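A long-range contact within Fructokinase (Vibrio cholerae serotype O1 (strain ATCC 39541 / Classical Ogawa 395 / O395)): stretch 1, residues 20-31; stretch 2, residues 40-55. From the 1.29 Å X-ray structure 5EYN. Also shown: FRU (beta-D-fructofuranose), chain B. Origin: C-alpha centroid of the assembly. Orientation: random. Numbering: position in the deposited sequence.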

ATOM      1  N   ARG A  20     -23.800  23.509   4.528  1.00 15.37           N
ATOM      2  CA  ARG A  20     -23.086  22.250   4.359  1.00 14.08           C
ATOM      3  C   ARG A  20     -21.871  22.454   3.478  1.00 12.63           C
ATOM      4  O   ARG A  20     -21.950  23.128   2.451  1.00 12.08           O
ATOM      5  CB  ARG A  20     -23.997  21.218   3.705  1.00 15.41           C
ATOM      6  CG  ARG A  20     -23.321  19.889   3.455  1.00 17.15           C
ATOM      7  CD  ARG A  20     -24.289  18.882   2.856  1.00 20.62           C
ATOM      8  NE  ARG A  20     -25.268  18.419   3.833  1.00 24.43           N
ATOM      9  CZ  ARG A  20     -26.561  18.738   3.848  1.00 26.29           C
ATOM     10  NH1 ARG A  20     -27.084  19.536   2.930  1.00 26.51           N
ATOM     11  NH2 ARG A  20     -27.346  18.251   4.797  1.00 27.86           N
ATOM     12  N   VAL A  21     -20.750  21.879   3.900  1.00 10.37           N
ATOM     13  CA  VAL A  21     -19.549  21.813   3.080  1.00 10.44           C
ATOM     14  C   VAL A  21     -19.367  20.378   2.618  1.00 10.10           C
ATOM     15  O   VAL A  21     -19.221  19.469   3.440  1.00 10.50           O
ATOM     16  CB  VAL A  21     -18.307  22.276   3.841  1.00  9.02           C
ATOM     17  CG1 VAL A  21     -17.079  22.256   2.933  1.00  9.96           C
ATOM     18  CG2 VAL A  21     -18.524  23.659   4.450  1.00 11.10           C
ATOM     19  N   TRP A  22     -19.374  20.183   1.299  1.00  8.74           N
ATOM     20  CA  TRP A  22     -19.097  18.896   0.675  1.00  9.11           C
ATOM     21  C   TRP A  22     -17.618  18.802   0.374  1.00  8.94           C
ATOM     22  O   TRP A  22     -17.029  19.737  -0.159  1.00  9.18           O
ATOM     23  CB  TRP A  22     -19.858  18.773  -0.650  1.00  9.14           C
ATOM     24  CG  TRP A  22     -21.334  18.554  -0.531  1.00 10.50           C
ATOM     25  CD1 TRP A  22     -22.315  19.489  -0.706  1.00 10.97           C
ATOM     26  CD2 TRP A  22     -22.007  17.322  -0.229  1.00 10.89           C
ATOM     27  NE1 TRP A  22     -23.539  18.919  -0.538  1.00 12.35           N
ATOM     28  CE2 TRP A  22     -23.387  17.593  -0.239  1.00 12.26           C
ATOM     29  CE3 TRP A  22     -21.578  16.023   0.060  1.00 11.13           C
ATOM     30  CZ2 TRP A  22     -24.339  16.613   0.021  1.00 13.15           C
ATOM     31  CZ3 TRP A  22     -22.522  15.057   0.319  1.00 12.59           C
ATOM     32  CH2 TRP A  22     -23.882  15.352   0.295  1.00 13.60           C
ATOM     33  N   LEU A  23     -17.043  17.657   0.709  1.00  8.88           N
ATOM     34  CA  LEU A  23     -15.664  17.320   0.410  1.00  8.52           C
ATOM     35  C   LEU A  23     -15.688  16.097  -0.495  1.00  8.20           C
ATOM     36  O   LEU A  23     -16.473  15.183  -0.288  1.00  9.60           O
ATOM     37  CB  LEU A  23     -14.889  17.006   1.705  1.00 10.65           C
ATOM     38  CG  LEU A  23     -14.666  18.101   2.757  1.00 14.24           C
ATOM     39  CD1 LEU A  23     -14.156  19.375   2.160  1.00 15.97           C
ATOM     40  CD2 LEU A  23     -15.954  18.372   3.534  1.00 13.91           C
ATOM     41  N   THR A  24     -14.822  16.080  -1.489  1.00  7.77           N
ATOM     42  CA  THR A  24     -14.702  14.916  -2.340  1.00  7.24           C
ATOM     43  C   THR A  24     -13.249  14.673  -2.684  1.00  7.28           C
ATOM     44  O   THR A  24     -12.450  15.605  -2.706  1.00  8.07           O
ATOM     45  CB  THR A  24     -15.537  15.077  -3.631  1.00  8.67           C
ATOM     46  OG1 THR A  24     -15.462  13.894  -4.415  1.00  9.08           O
ATOM     47  CG2 THR A  24     -15.061  16.248  -4.491  1.00  9.77           C
ATOM     48  N   GLY A  25     -12.903  13.411  -2.917  1.00  7.20           N
ATOM     49  CA  GLY A  25     -11.557  13.062  -3.322  1.00  6.75           C
ATOM     50  C   GLY A  25     -11.075  11.834  -2.600  1.00  7.10           C
ATOM     51  O   GLY A  25     -11.817  10.863  -2.456  1.00  7.28           O
ATOM     52  N   ASP A  26      -9.835  11.892  -2.142  1.00  6.42           N
ATOM     53  CA  ASP A  26      -9.146  10.730  -1.593  1.00  6.90           C
ATOM     54  C   ASP A  26      -9.098  10.717  -0.084  1.00  6.96           C
ATOM     55  O   ASP A  26      -8.513  11.596   0.521  1.00  7.71           O
ATOM     56  CB  ASP A  26      -7.721  10.631  -2.147  1.00  6.79           C
ATOM     57  CG  ASP A  26      -6.854  11.858  -1.867  1.00  6.95           C
ATOM     58  OD1 ASP A  26      -5.654  11.654  -1.499  1.00  7.41           O
ATOM     59  OD2 ASP A  26      -7.315  13.013  -2.055  1.00  6.34           O
ATOM     60  N   ALA A  27      -9.737   9.708   0.485  1.00  7.21           N
ATOM     61  CA  ALA A  27      -9.498   9.303   1.859  1.00  7.48           C
ATOM     62  C   ALA A  27      -8.382   8.263   1.821  1.00  7.83           C
ATOM     63  O   ALA A  27      -8.426   7.330   1.025  1.00  9.70           O
ATOM     64  CB  ALA A  27     -10.767   8.735   2.472  1.00  8.66           C
ATOM     65  N   VAL A  28      -7.356   8.438   2.643  1.00  7.67           N
ATOM     66  CA  VAL A  28      -6.174   7.610   2.547  1.00  9.36           C
ATOM     67  C   VAL A  28      -5.691   7.210   3.914  1.00  8.47           C
ATOM     68  O   VAL A  28      -5.959   7.891   4.896  1.00  9.35           O
ATOM     69  CB  VAL A  28      -5.022   8.325   1.839  1.00 11.58           C
ATOM     70  CG1 VAL A  28      -5.502   9.174   0.655  1.00 11.04           C
ATOM     71  CG2 VAL A  28      -4.200   9.137   2.770  1.00 14.99           C
ATOM     72  N   VAL A  29      -4.973   6.100   3.962  1.00  8.04           N
ATOM     73  CA  VAL A  29      -4.217   5.765   5.158  1.00  8.04           C
ATOM     74  C   VAL A  29      -2.787   6.239   4.981  1.00  7.78           C
ATOM     75  O   VAL A  29      -2.082   5.814   4.057  1.00  8.51           O
ATOM     76  CB  VAL A  29      -4.285   4.254   5.500  1.00  9.43           C
ATOM     77  CG1 VAL A  29      -3.277   3.897   6.570  1.00  9.89           C
ATOM     78  CG2 VAL A  29      -5.692   3.881   5.948  1.00 11.66           C
ATOM     79  N   ASP A  30      -2.386   7.155   5.864  1.00  7.94           N
ATOM     80  CA  ASP A  30      -1.020   7.637   5.936  1.00  8.48           C
ATOM     81  C   ASP A  30      -0.254   6.769   6.939  1.00  8.71           C
ATOM     82  O   ASP A  30      -0.612   6.674   8.124  1.00  9.39           O
ATOM     83  CB  ASP A  30      -0.968   9.092   6.421  1.00  8.21           C
ATOM     84  CG  ASP A  30      -1.466  10.105   5.397  1.00  7.95           C
ATOM     85  OD1 ASP A  30      -1.344   9.870   4.178  1.00  8.16           O
ATOM     86  OD2 ASP A  30      -1.913  11.186   5.848  1.00  8.39           O
ATOM     87  N   LEU A  31       0.808   6.142   6.468  1.00  7.87           N
ATOM     88  CA  LEU A  31       1.688   5.342   7.309  1.00  8.66           C
ATOM     89  C   LEU A  31       2.838   6.240   7.735  1.00  9.28           C
ATOM     90  O   LEU A  31       3.669   6.638   6.927  1.00  9.37           O
ATOM     91  CB  LEU A  31       2.173   4.134   6.503  1.00  8.80           C
ATOM     92  CG  LEU A  31       1.085   3.155   6.081  1.00  9.39           C
ATOM     93  CD1 LEU A  31       1.632   2.157   5.070  1.00  9.80           C
ATOM     94  CD2 LEU A  31       0.471   2.441   7.269  1.00 10.43           C
TER
HETATM   95  C1  FRU B 401      -2.966  13.131  -0.225  1.00  6.80           C
HETATM   96  C2  FRU B 401      -2.132  13.456   1.007  1.00  6.46           C
HETATM   97  C3  FRU B 401      -2.320  12.567   2.219  1.00  6.44           C
HETATM   98  C4  FRU B 401      -2.225  13.489   3.390  1.00  6.88           C
HETATM   99  C5  FRU B 401      -2.701  14.771   2.803  1.00  7.15           C
HETATM  100  C6  FRU B 401      -2.064  16.002   3.402  1.00  7.64           C
HETATM  101  O1  FRU B 401      -4.322  13.354   0.007  1.00  7.27           O
HETATM  102  O2  FRU B 401      -0.797  13.400   0.604  1.00  7.36           O
HETATM  103  O3  FRU B 401      -1.365  11.551   2.163  1.00  7.27           O
HETATM  104  O4  FRU B 401      -3.033  13.128   4.457  1.00  7.26           O
HETATM  105  O5  FRU B 401      -2.467  14.748   1.406  1.00  7.26           O
HETATM  106  O6  FRU B 401      -2.540  17.177   2.792  1.00  8.74           O
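Stretch 2, residues 40-55: LKCPGGAPANVAVAIA

Stretch 2 lies on stretch 1 in two ways, first as an antiparallel strand that zips onto strand 28-31 by backbone hydrogen bonds, then as a helix that packs its apolar side on strand 21-24, with the fructose bound near the turn between the two modes.

Strand 40-44 runs against strand 28-31, their N-to-C directions 140° apart and their axes 4.5 Å apart at closest approach. The register pairs Leu31 with Lys41, Asp30 with Cys42, Val29 with Pro43 and Val28 with Gly44. Two of these pairs carry the hydrogen bonds, each in both directions: Cys42 N to Asp30 O at 2.9 Å and Asp30 N to Cys42 O at 2.8 Å, then Gly44 N to Val28 O at 2.8 Å and Val28 N to Gly44 O at 2.9 Å. The last is almost straight, with an angle of 177° at the hydrogen. Pro43, which has no amide hydrogen to give, falls in a non-hydrogen-bonded pair, so the ladder loses nothing by it. Between the rungs, Val29 CA approaches Cys42 O at 3.6 Å and Leu31 CA approaches Leu40 O at 3.4 Å, both as CA-H...O contacts.

Side chains alternate between the faces. Val29, Leu31, Lys41 and Pro43 share one, where Val29 CG1 meets Lys41 CG at 3.9 Å. Val28, Asp30 and Cys42 share the other, and Gly44 keeps it open: a CB there would come within 2.2 Å of Asp30 OD2. A water donates to both Asp30 OD2, at 2.7 Å, and Pro43 O, at 2.9 Å.

Gly45 makes the turn into the helix from its N-cap position. Its phi/psi of 100/118 suits glycine, and a CB would also lie 2.1 Å from Asp26 O; instead Gly45 CA makes a CA-H...O contact of 3.1 Å with Asp26 O. The chain then enters helix 46-55, whose first backbone bond in this stretch, Asn49 N to Gly45 O, measures 2.8 Å.

The helix runs nearly antiparallel to strand 21-24, with a signed crossing angle of -156° and axes 7.4 Å apart at closest approach. Pro47, in the first turn, packs against Thr24 O, which lies 3.3 Å from Pro47 CB, while Asp26 OD2 lies 3.3 Å from Pro47 CD. Gly25 leaves room here, since a CB on it would fall 2.8 Å from Pro47 CG. Leu23 meets two consecutive residues of the helix, its CD1 3.6 Å from Val50 CG1 and its CD2 3.6 Å from Ala51 CB. Farther along, Val21 CG1 reaches Ile54 CD1 at 3.7 Å.

Both stretches hold the sugar. Asp26 OD1 accepts from FRU O1 and Asp30 OD1 from FRU O3, each at 2.6 Å, while Ala46 N gives to FRU O1 and Gly45 N to FRU O4, each at 3.0 Å. The design rule is economical: glycines let the backbones close, and two aspartates of stretch 1 and two amides at the start of the helix hold the ligand.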

ATOM      1  N   LEU A  40       2.732   4.335  12.392  1.00 11.02           N
ATOM      2  CA  LEU A  40       1.397   4.645  12.854  1.00 10.55           C
ATOM      3  C   LEU A  40       0.462   4.511  11.681  1.00 10.40           C
ATOM      4  O   LEU A  40       0.787   4.939  10.577  1.00 11.22           O
ATOM      5  CB  LEU A  40       1.332   6.087  13.330  1.00 12.93           C
ATOM      6  CG  LEU A  40       1.884   6.375  14.719  1.00 14.27           C
ATOM      7  CD1 LEU A  40       2.079   7.868  14.884  1.00 15.78           C
ATOM      8  CD2 LEU A  40       0.937   5.820  15.776  1.00 14.64           C
ATOM      9  N   LYS A  41      -0.705   3.937  11.931  1.00 10.54           N
ATOM     10  CA  LYS A  41      -1.767   3.849  10.942  1.00 10.89           C
ATOM     11  C   LYS A  41      -2.645   5.081  11.138  1.00  9.96           C
ATOM     12  O   LYS A  41      -3.497   5.106  12.012  1.00 11.22           O
ATOM     13  CB  LYS A  41      -2.588   2.589  11.160  1.00 12.00           C
ATOM     14  CG  LYS A  41      -3.703   2.412  10.156  1.00 13.76           C
ATOM     15  CD  LYS A  41      -4.591   1.228  10.470  1.00 17.98           C
ATOM     16  CE  LYS A  41      -5.640   1.556  11.481  1.00 21.29           C
ATOM     17  NZ  LYS A  41      -6.376   0.320  11.836  1.00 24.00           N
ATOM     18  N   CYS A  42      -2.425   6.119  10.345  1.00  9.19           N
ATOM     19  CA  CYS A  42      -3.103   7.401  10.552  1.00  9.65           C
ATOM     20  C   CYS A  42      -4.132   7.672   9.443  1.00  9.07           C
ATOM     21  O   CYS A  42      -3.838   7.546   8.238  1.00  9.80           O
ATOM     22  CB  CYS A  42      -2.095   8.540  10.543  1.00 10.40           C
ATOM     23  SG  CYS A  42      -0.999   8.503  11.958  1.00 11.70           S
ATOM     24  N   PRO A  43      -5.347   8.043   9.828  1.00  8.65           N
ATOM     25  CA  PRO A  43      -6.313   8.442   8.797  1.00  8.48           C
ATOM     26  C   PRO A  43      -5.864   9.734   8.163  1.00  8.07           C
ATOM     27  O   PRO A  43      -5.349  10.638   8.833  1.00  8.39           O
ATOM     28  CB  PRO A  43      -7.596   8.629   9.587  1.00  9.12           C
ATOM     29  CG  PRO A  43      -7.137   8.999  10.990  1.00  9.69           C
ATOM     30  CD  PRO A  43      -5.866   8.230  11.204  1.00  8.90           C
ATOM     31  N   GLY A  44      -6.073   9.843   6.863  1.00  7.91           N
ATOM     32  CA  GLY A  44      -5.615  10.997   6.134  1.00  7.20           C
ATOM     33  C   GLY A  44      -6.344  11.118   4.812  1.00  7.42           C
ATOM     34  O   GLY A  44      -7.448  10.596   4.625  1.00  7.28           O
ATOM     35  N   GLY A  45      -5.710  11.856   3.917  1.00  6.88           N
ATOM     36  CA  GLY A  45      -6.293  12.191   2.626  1.00  6.81           C
ATOM     37  C   GLY A  45      -6.852  13.602   2.713  1.00  6.55           C
ATOM     38  O   GLY A  45      -7.758  13.864   3.489  1.00  7.43           O
ATOM     39  N   ALA A  46      -6.325  14.516   1.905  1.00  6.98           N
ATOM     40  CA  ALA A  46      -6.603  15.934   2.108  1.00  7.19           C
ATOM     41  C   ALA A  46      -8.086  16.278   2.248  1.00  7.29           C
ATOM     42  O   ALA A  46      -8.457  16.949   3.195  1.00  7.53           O
ATOM     43  CB  ALA A  46      -5.953  16.788   1.035  1.00  7.43           C
ATOM     44  N   PRO A  47      -8.956  15.835   1.320  1.00  7.73           N
ATOM     45  CA  PRO A  47     -10.357  16.232   1.520  1.00  8.44           C
ATOM     46  C   PRO A  47     -10.993  15.602   2.768  1.00  8.14           C
ATOM     47  O   PRO A  47     -11.872  16.206   3.384  1.00  8.55           O
ATOM     48  CB  PRO A  47     -11.042  15.767   0.232  1.00  9.49           C
ATOM     49  CG  PRO A  47     -10.157  14.765  -0.337  1.00 10.69           C
ATOM     50  CD  PRO A  47      -8.761  15.110   0.053  1.00  8.30           C
ATOM     51  N   ALA A  48     -10.552  14.409   3.146  1.00  7.90           N
ATOM     52  CA  ALA A  48     -11.036  13.798   4.391  1.00  7.59           C
ATOM     53  C   ALA A  48     -10.566  14.609   5.599  1.00  7.62           C
ATOM     54  O   ALA A  48     -11.323  14.847   6.545  1.00  8.38           O
ATOM     55  CB  ALA A  48     -10.567  12.358   4.486  1.00  8.34           C
ATOM     56  N   ASN A  49      -9.317  15.057   5.542  1.00  7.59           N
ATOM     57  CA  ASN A  49      -8.749  15.894   6.589  1.00  7.62           C
ATOM     58  C   ASN A  49      -9.551  17.163   6.735  1.00  7.03           C
ATOM     59  O   ASN A  49      -9.875  17.589   7.849  1.00  8.29           O
ATOM     60  CB  ASN A  49      -7.299  16.250   6.247  1.00  7.66           C
ATOM     61  CG  ASN A  49      -6.380  15.048   6.202  1.00  7.29           C
ATOM     62  OD1 ASN A  49      -6.639  14.018   6.814  1.00  8.21           O
ATOM     63  ND2 ASN A  49      -5.276  15.196   5.491  1.00  7.59           N
ATOM     64  N   VAL A  50      -9.883  17.804   5.616  1.00  7.19           N
ATOM     65  CA  VAL A  50     -10.681  19.019   5.664  1.00  7.32           C
ATOM     66  C   VAL A  50     -12.064  18.754   6.269  1.00  8.31           C
ATOM     67  O   VAL A  50     -12.571  19.539   7.090  1.00  8.24           O
ATOM     68  CB  VAL A  50     -10.808  19.658   4.269  1.00  8.50           C
ATOM     69  CG1 VAL A  50     -11.698  20.877   4.339  1.00  8.29           C
ATOM     70  CG2 VAL A  50      -9.430  20.057   3.735  1.00  8.41           C
ATOM     71  N   ALA A  51     -12.676  17.652   5.853  1.00  7.83           N
ATOM     72  CA  ALA A  51     -13.993  17.293   6.359  1.00  8.06           C
ATOM     73  C   ALA A  51     -13.955  17.171   7.874  1.00  8.75           C
ATOM     74  O   ALA A  51     -14.825  17.682   8.571  1.00  9.45           O
ATOM     75  CB  ALA A  51     -14.475  15.990   5.744  1.00  9.00           C
ATOM     76  N   VAL A  52     -12.952  16.473   8.392  1.00  8.86           N
ATOM     77  CA  VAL A  52     -12.855  16.246   9.814  1.00  9.11           C
ATOM     78  C   VAL A  52     -12.541  17.568  10.516  1.00  9.70           C
ATOM     79  O   VAL A  52     -13.064  17.819  11.597  1.00  9.45           O
ATOM     80  CB  VAL A  52     -11.814  15.166  10.110  1.00  8.78           C
ATOM     81  CG1 VAL A  52     -11.516  15.066  11.595  1.00 10.55           C
ATOM     82  CG2 VAL A  52     -12.312  13.815   9.604  1.00  9.54           C
ATOM     83  N   ALA A  53     -11.703  18.414   9.920  1.00  9.00           N
ATOM     84  CA  ALA A  53     -11.380  19.690  10.540  1.00  9.59           C
ATOM     85  C   ALA A  53     -12.643  20.500  10.738  1.00  9.67           C
ATOM     86  O   ALA A  53     -12.838  21.111  11.789  1.00 10.35           O
ATOM     87  CB  ALA A  53     -10.418  20.468   9.703  1.00  9.56           C
ATOM     88  N   ILE A  54     -13.487  20.542   9.711  1.00  9.76           N
ATOM     89  CA  ILE A  54     -14.736  21.285   9.791  1.00  9.59           C
ATOM     90  C   ILE A  54     -15.647  20.704  10.877  1.00 11.06           C
ATOM     91  O   ILE A  54     -16.205  21.434  11.695  1.00 10.44           O
ATOM     92  CB  ILE A  54     -15.433  21.298   8.424  1.00  9.73           C
ATOM     93  CG1 ILE A  54     -14.627  22.163   7.457  1.00  9.79           C
ATOM     94  CG2 ILE A  54     -16.836  21.824   8.560  1.00  9.48           C
ATOM     95  CD1 ILE A  54     -15.035  22.013   5.998  1.00 10.13           C
ATOM     96  N   ALA A  55     -15.796  19.387  10.881  1.00 11.01           N
ATOM     97  CA  ALA A  55     -16.637  18.718  11.862  1.00 11.80           C
ATOM     98  C   ALA A  55     -16.157  18.961  13.297  1.00 12.91           C
ATOM     99  O   ALA A  55     -16.960  19.194  14.199  1.00 13.85           O
ATOM    100  CB  ALA A  55     -16.719  17.232  11.560  1.00 12.27           C
TER
HETATM  101  O   HOH W   1      -2.565  11.353   8.488  1.00  9.28           O